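Long-range contacts in integral membrane indolylacetylinositol arabinosyltransferase EmbB (Mycolicibacterium smegmatis MC2 155, PDB 7BVC), which probably transfers arabinose units to build the arabinan of cell-wall arabinogalactan, as a membrane-embedded glycosyltransferase of the emb family: residues 777-782 with 794-799; 1030-1035 with 1047-1052. All blocks are in the same frame, centred on the assembly; numbering follows the deposited sequence.

Interaction 1: residues 777-782 with 794-799; sequences RIIAEA and YDWNRP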
loop_
_atom_site.group_PDB
_atom_site.type_symbol
_atom_site.label_atom_id
_atom_site.label_comp_id
_atom_site.label_asym_id
_atom_site.label_seq_id
_atom_site.Cartn_x
_atom_site.Cartn_y
_atom_site.Cartn_z
ATOM N N ARG B 777 15.279 -27.597 -6.091
ATOM C CA ARG B 777 13.867 -27.305 -6.329
ATOM C C ARG B 777 13.735 -26.303 -7.472
ATOM O O ARG B 777 13.517 -25.108 -7.273
ATOM C CB ARG B 777 13.213 -26.795 -5.051
ATOM C CG ARG B 777 13.335 -27.747 -3.874
ATOM C CD ARG B 777 12.675 -29.083 -4.173
ATOM N NE ARG B 777 12.224 -29.759 -2.961
ATOM C CZ ARG B 777 11.488 -30.865 -2.955
ATOM N NH1 ARG B 777 11.122 -31.413 -1.805
ATOM N NH2 ARG B 777 11.117 -31.423 -4.097
ATOM N N ILE B 778 13.864 -26.808 -8.696
ATOM C CA ILE B 778 13.682 -26.014 -9.906
ATOM C C ILE B 778 12.516 -26.613 -10.679
ATOM O O ILE B 778 12.561 -27.786 -11.071
ATOM C CB ILE B 778 14.958 -25.972 -10.762
ATOM C CG1 ILE B 778 16.125 -25.424 -9.943
ATOM C CG2 ILE B 778 14.747 -25.101 -11.982
ATOM C CD1 ILE B 778 16.034 -23.940 -9.675
ATOM N N ILE B 779 11.476 -25.811 -10.899
ATOM C CA ILE B 779 10.219 -26.283 -11.457
ATOM C C ILE B 779 9.879 -25.468 -12.702
ATOM O O ILE B 779 10.490 -24.439 -12.987
ATOM C CB ILE B 779 9.072 -26.219 -10.433
ATOM C CG1 ILE B 779 9.031 -24.839 -9.781
ATOM C CG2 ILE B 779 9.244 -27.295 -9.378
ATOM C CD1 ILE B 779 8.009 -24.718 -8.692
ATOM N N ALA B 780 8.881 -25.949 -13.441
ATOM C CA ALA B 780 8.495 -25.358 -14.719
ATOM C C ALA B 780 7.662 -24.103 -14.485
ATOM O O ALA B 780 6.558 -24.174 -13.940
ATOM C CB ALA B 780 7.721 -26.370 -15.559
ATOM N N GLU B 781 8.199 -22.954 -14.902
ATOM C CA GLU B 781 7.462 -21.688 -14.928
ATOM C C GLU B 781 6.931 -21.303 -13.550
ATOM O O GLU B 781 5.790 -20.858 -13.408
ATOM C CB GLU B 781 6.323 -21.736 -15.947
ATOM C CG GLU B 781 6.764 -22.108 -17.348
ATOM C CD GLU B 781 5.604 -22.199 -18.317
ATOM O OE1 GLU B 781 4.533 -21.631 -18.017
ATOM O OE2 GLU B 781 5.762 -22.838 -19.377
ATOM N N ALA B 782 7.765 -21.462 -12.527
ATOM C CA ALA B 782 7.398 -21.081 -11.171
ATOM C C ALA B 782 8.665 -20.995 -10.332
ATOM O O ALA B 782 9.764 -21.313 -10.792
ATOM C CB ALA B 782 6.395 -22.067 -10.568
ATOM N N TYR B 794 1.572 -30.178 -9.800
ATOM C CA TYR B 794 1.906 -31.454 -9.180
ATOM C C TYR B 794 3.375 -31.503 -8.778
ATOM O O TYR B 794 3.711 -32.004 -7.699
ATOM C CB TYR B 794 1.576 -32.606 -10.127
ATOM C CG TYR B 794 2.045 -33.952 -9.627
ATOM C CD1 TYR B 794 1.813 -34.344 -8.316
ATOM C CD2 TYR B 794 2.722 -34.828 -10.462
ATOM C CE1 TYR B 794 2.242 -35.567 -7.850
ATOM C CE2 TYR B 794 3.154 -36.058 -10.004
ATOM C CZ TYR B 794 2.912 -36.421 -8.698
ATOM O OH TYR B 794 3.337 -37.643 -8.233
ATOM N N ASP B 795 4.259 -30.972 -9.615
ATOM C CA ASP B 795 5.695 -31.109 -9.388
ATOM C C ASP B 795 6.216 -30.260 -8.242
ATOM O O ASP B 795 7.441 -30.210 -8.088
ATOM C CB ASP B 795 6.457 -30.775 -10.672
ATOM C CG ASP B 795 6.048 -29.443 -11.264
ATOM O OD1 ASP B 795 6.454 -28.396 -10.720
ATOM O OD2 ASP B 795 5.322 -29.444 -12.280
ATOM N N TRP B 796 5.392 -29.589 -7.433
ATOM C CA TRP B 796 5.921 -28.926 -6.247
ATOM C C TRP B 796 6.366 -29.933 -5.196
ATOM O O TRP B 796 7.352 -29.695 -4.489
ATOM C CB TRP B 796 4.876 -27.988 -5.646
ATOM C CG TRP B 796 4.955 -26.588 -6.138
ATOM C CD1 TRP B 796 4.870 -26.167 -7.430
ATOM C CD2 TRP B 796 5.142 -25.415 -5.342
ATOM N NE1 TRP B 796 4.985 -24.800 -7.489
ATOM C CE2 TRP B 796 5.157 -24.314 -6.220
ATOM C CE3 TRP B 796 5.298 -25.187 -3.973
ATOM C CZ2 TRP B 796 5.320 -23.007 -5.773
ATOM C CZ3 TRP B 796 5.461 -23.889 -3.532
ATOM C CH2 TRP B 796 5.469 -22.816 -4.428
ATOM N N ASN B 797 5.658 -31.052 -5.078
ATOM C CA ASN B 797 5.937 -32.083 -4.084
ATOM C C ASN B 797 6.348 -33.345 -4.836
ATOM O O ASN B 797 5.508 -34.181 -5.177
ATOM C CB ASN B 797 4.722 -32.327 -3.197
ATOM C CG ASN B 797 3.988 -31.047 -2.851
ATOM O OD1 ASN B 797 4.525 -30.174 -2.169
ATOM N ND2 ASN B 797 2.754 -30.928 -3.324
ATOM N N ARG B 798 7.642 -33.475 -5.097
ATOM C CA ARG B 798 8.185 -34.613 -5.822
ATOM C C ARG B 798 9.609 -34.843 -5.348
ATOM O O ARG B 798 10.247 -33.921 -4.823
ATOM C CB ARG B 798 8.144 -34.380 -7.339
ATOM C CG ARG B 798 6.943 -35.012 -8.021
ATOM C CD ARG B 798 6.921 -34.710 -9.509
ATOM N NE ARG B 798 7.850 -35.549 -10.256
ATOM C CZ ARG B 798 7.980 -35.520 -11.579
ATOM N NH1 ARG B 798 7.241 -34.692 -12.303
ATOM N NH2 ARG B 798 8.851 -36.321 -12.179
ATOM N N PRO B 799 10.132 -36.060 -5.499
ATOM C CA PRO B 799 11.507 -36.326 -5.058
ATOM C C PRO B 799 12.510 -35.457 -5.804
ATOM O O PRO B 799 12.363 -35.194 -7.000
ATOM C CB PRO B 799 11.702 -37.814 -5.376
ATOM C CG PRO B 799 10.655 -38.129 -6.397
ATOM C CD PRO B 799 9.487 -37.274 -6.026
#
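I779 lies at the centre of this contact, its two branches divided between two neighbours on 794-799. Its CG1 occupies the crowded position between the backbone N and the carbonyl carbon (chi1 50°), and an extended chi2 carries CD1 to the pyrrole side of W796, where it lies 3.7 Å from W796 CD1. The approach to the indole is oblique, and A782 adds its methyl nearby, with A782 CB 4.4 Å from W796 NE1. The other branch meets D795: I779 CG2 is 3.3 Å from D795 OD1, a carboxylate oxygen against a methyl and therefore a van der Waals contact. A branched aliphatic chain suits this place because it can fill two directions at once.

At the other end, R777 bonds to the backbone. Its chain bends at chi2 (-60°), which brings the guanidinium to the carbonyl of R798, and R777 NH2 donates to R798 O over 2.7 Å. The acceptor is near the guanidinium plane and the donor sits nearly along the C=O axis, while W796 O lies over one face of the same group. A long, multidonor side chain is well suited to reaching a carbonyl in a segment without regular structure.

Farther out, R784 hydrogen-bonds W796 O through its NE, and backbone bonds tie I779 and E781 to W913 and Y794 to A1030 of strand 1028-1037. The whole is two irregular segments of the long connection between strands 737-739 and 826-827, joined by a small apolar cluster and a single arginine-to-carbonyl hydrogen bond within the EmbC C-terminal domain.

Interaction 2: residues 1030-1035 with 1047-1052; sequences ASVMST and SLRKFD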
loop_
_atom_site.group_PDB
_atom_site.type_symbol
_atom_site.label_atom_id
_atom_site.label_comp_id
_atom_site.label_asym_id
_atom_site.label_seq_id
_atom_site.Cartn_x
_atom_site.Cartn_y
_atom_site.Cartn_z
ATOM N N ALA B 1030 -2.460 -30.921 -11.439
ATOM C CA ALA B 1030 -2.304 -29.981 -12.540
ATOM C C ALA B 1030 -0.896 -30.036 -13.120
ATOM O O ALA B 1030 0.090 -30.180 -12.393
ATOM C CB ALA B 1030 -2.613 -28.554 -12.086
ATOM N N SER B 1031 -0.812 -29.906 -14.442
ATOM C CA SER B 1031 0.474 -29.916 -15.126
ATOM C C SER B 1031 0.463 -28.892 -16.251
ATOM O O SER B 1031 -0.484 -28.837 -17.037
ATOM C CB SER B 1031 0.796 -31.307 -15.683
ATOM O OG SER B 1031 -0.112 -31.665 -16.707
ATOM N N VAL B 1032 1.532 -28.096 -16.333
ATOM C CA VAL B 1032 1.593 -27.024 -17.327
ATOM C C VAL B 1032 1.840 -27.608 -18.717
ATOM O O VAL B 1032 2.482 -28.651 -18.886
ATOM C CB VAL B 1032 2.683 -26.008 -16.944
ATOM C CG1 VAL B 1032 2.779 -24.876 -17.957
ATOM C CG2 VAL B 1032 2.423 -25.448 -15.566
ATOM N N MET B 1033 1.318 -26.918 -19.730
ATOM C CA MET B 1033 1.565 -27.246 -21.125
ATOM C C MET B 1033 2.286 -26.088 -21.804
ATOM O O MET B 1033 2.290 -24.957 -21.313
ATOM C CB MET B 1033 0.264 -27.561 -21.875
ATOM C CG MET B 1033 -0.586 -28.643 -21.240
ATOM S SD MET B 1033 -2.058 -28.988 -22.214
ATOM C CE MET B 1033 -1.327 -29.732 -23.667
ATOM N N SER B 1034 2.904 -26.384 -22.944
ATOM C CA SER B 1034 3.667 -25.393 -23.693
ATOM C C SER B 1034 2.756 -24.698 -24.698
ATOM O O SER B 1034 2.211 -25.341 -25.601
ATOM C CB SER B 1034 4.853 -26.043 -24.400
ATOM O OG SER B 1034 5.794 -26.546 -23.467
ATOM N N THR B 1035 2.604 -23.384 -24.544
ATOM C CA THR B 1035 1.710 -22.584 -25.369
ATOM C C THR B 1035 2.433 -21.334 -25.849
ATOM O O THR B 1035 3.258 -20.768 -25.125
ATOM C CB THR B 1035 0.449 -22.184 -24.594
ATOM O OG1 THR B 1035 0.821 -21.692 -23.302
ATOM C CG2 THR B 1035 -0.478 -23.373 -24.429
ATOM N N SER B 1047 -1.474 -19.081 -19.528
ATOM C CA SER B 1047 -0.984 -20.441 -19.359
ATOM C C SER B 1047 -2.162 -21.401 -19.406
ATOM O O SER B 1047 -3.252 -21.085 -18.924
ATOM C CB SER B 1047 -0.222 -20.607 -18.039
ATOM O OG SER B 1047 -1.080 -20.418 -16.928
ATOM N N LEU B 1048 -1.930 -22.568 -19.995
ATOM C CA LEU B 1048 -2.909 -23.641 -20.037
ATOM C C LEU B 1048 -2.382 -24.826 -19.242
ATOM O O LEU B 1048 -1.184 -25.122 -19.264
ATOM C CB LEU B 1048 -3.215 -24.068 -21.477
ATOM C CG LEU B 1048 -4.291 -25.137 -21.658
ATOM C CD1 LEU B 1048 -5.649 -24.591 -21.267
ATOM C CD2 LEU B 1048 -4.313 -25.645 -23.085
ATOM N N ARG B 1049 -3.282 -25.499 -18.533
ATOM C CA ARG B 1049 -2.908 -26.603 -17.664
ATOM C C ARG B 1049 -3.809 -27.799 -17.922
ATOM O O ARG B 1049 -4.917 -27.673 -18.448
ATOM C CB ARG B 1049 -2.974 -26.200 -16.188
ATOM C CG ARG B 1049 -1.891 -25.221 -15.794
ATOM C CD ARG B 1049 -1.801 -25.055 -14.292
ATOM N NE ARG B 1049 -0.545 -24.426 -13.895
ATOM C CZ ARG B 1049 -0.263 -23.139 -14.073
ATOM N NH1 ARG B 1049 -1.149 -22.334 -14.641
ATOM N NH2 ARG B 1049 0.907 -22.655 -13.680
ATOM N N LYS B 1050 -3.310 -28.968 -17.542
ATOM C CA LYS B 1050 -3.999 -30.232 -17.732
ATOM C C LYS B 1050 -4.251 -30.867 -16.375
ATOM O O LYS B 1050 -3.372 -30.863 -15.506
ATOM C CB LYS B 1050 -3.175 -31.175 -18.608
ATOM C CG LYS B 1050 -3.981 -31.991 -19.594
ATOM C CD LYS B 1050 -3.066 -32.862 -20.434
ATOM C CE LYS B 1050 -3.842 -33.636 -21.477
ATOM N NZ LYS B 1050 -4.989 -34.359 -20.869
ATOM N N PHE B 1051 -5.454 -31.406 -16.199
ATOM C CA PHE B 1051 -5.883 -32.017 -14.948
ATOM C C PHE B 1051 -5.909 -33.528 -15.117
ATOM O O PHE B 1051 -6.611 -34.046 -15.991
ATOM C CB PHE B 1051 -7.260 -31.503 -14.530
ATOM C CG PHE B 1051 -7.217 -30.214 -13.771
ATOM C CD1 PHE B 1051 -6.252 -29.997 -12.810
ATOM C CD2 PHE B 1051 -8.137 -29.217 -14.025
ATOM C CE1 PHE B 1051 -6.209 -28.812 -12.113
ATOM C CE2 PHE B 1051 -8.097 -28.030 -13.331
ATOM C CZ PHE B 1051 -7.133 -27.828 -12.374
ATOM N N ASP B 1052 -5.148 -34.226 -14.282
ATOM C CA ASP B 1052 -5.120 -35.680 -14.264
ATOM C C ASP B 1052 -5.710 -36.185 -12.955
ATOM O O ASP B 1052 -5.425 -35.643 -11.883
ATOM C CB ASP B 1052 -3.694 -36.205 -14.437
ATOM C CG ASP B 1052 -2.963 -35.529 -15.576
ATOM O OD1 ASP B 1052 -2.160 -34.611 -15.309
ATOM O OD2 ASP B 1052 -3.196 -35.913 -16.742
#
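Two neighbouring antiparallel strands of a beta hairpin meet here, inside the six-stranded mixed sheet of the C-terminal domain, where 1028-1037 and 1047-1053 occupy the two middle positions. S1031 and K1050 form the hydrogen-bonded pair: S1031 N donates to K1050 O at 2.9 Å, and K1050 N returns a bond of 2.9 Å to S1031 O. Two residues on, M1033 N donates to L1048 O at 3.1 Å. All three donors lie in the carbonyl planes, as expected of sheet bonding.

The non-hydrogen-bonded pairs A1030–F1051 and V1032–R1049 put their side chains on one face. A1030 CB approaches the phenyl obliquely, 3.6 Å from F1051 CE1; the small methyl lets the ring lie close. V1032 and R1049 run side by side, and V1032 CG2 touches the arginine at R1049 NE, 3.6 Å away. The arginine's long apolar stem, extended from CG to NE, delivers the charged end to D793, with which NE makes a salt bridge.

On the face carrying S1031 and K1050, M1033 and L1048 lie alongside each other, with M1033 SD 4.1 Å from L1048 CD2. Flexible, apolar chains suit this buried spot, to which V739 and Y961 also contribute. Strands 737-739 and 996-999 continue the sheet beyond the pair, which pairs as an antiparallel beta hairpin from A1030 to V1032, set centrally in a mixed sheet.

Overall arrangement
Interactions 1 and 2 follow one another along the chain, with centres about 13 Å apart, and both belong to the EmbC C-terminal domain. They meet directly: Y794 N of interaction 1 lies 3.0 Å from A1030 O of interaction 2, a probable hydrogen bond that ties the irregular segment 794-799 to strand 1028-1037. A second touch is a van der Waals contact between a carboxylate oxygen and a methyl, with E781 OE1 3.7 Å from V1032 CG1. D793, just before Y794, also receives the salt bridge from R1049, so the loop is bound to both strands of the hairpin. Neither contact contains a residue of the ethambutol pocket, to which this domain contributes W972 and W1012, or of the calcium site at D936, S938 and D943.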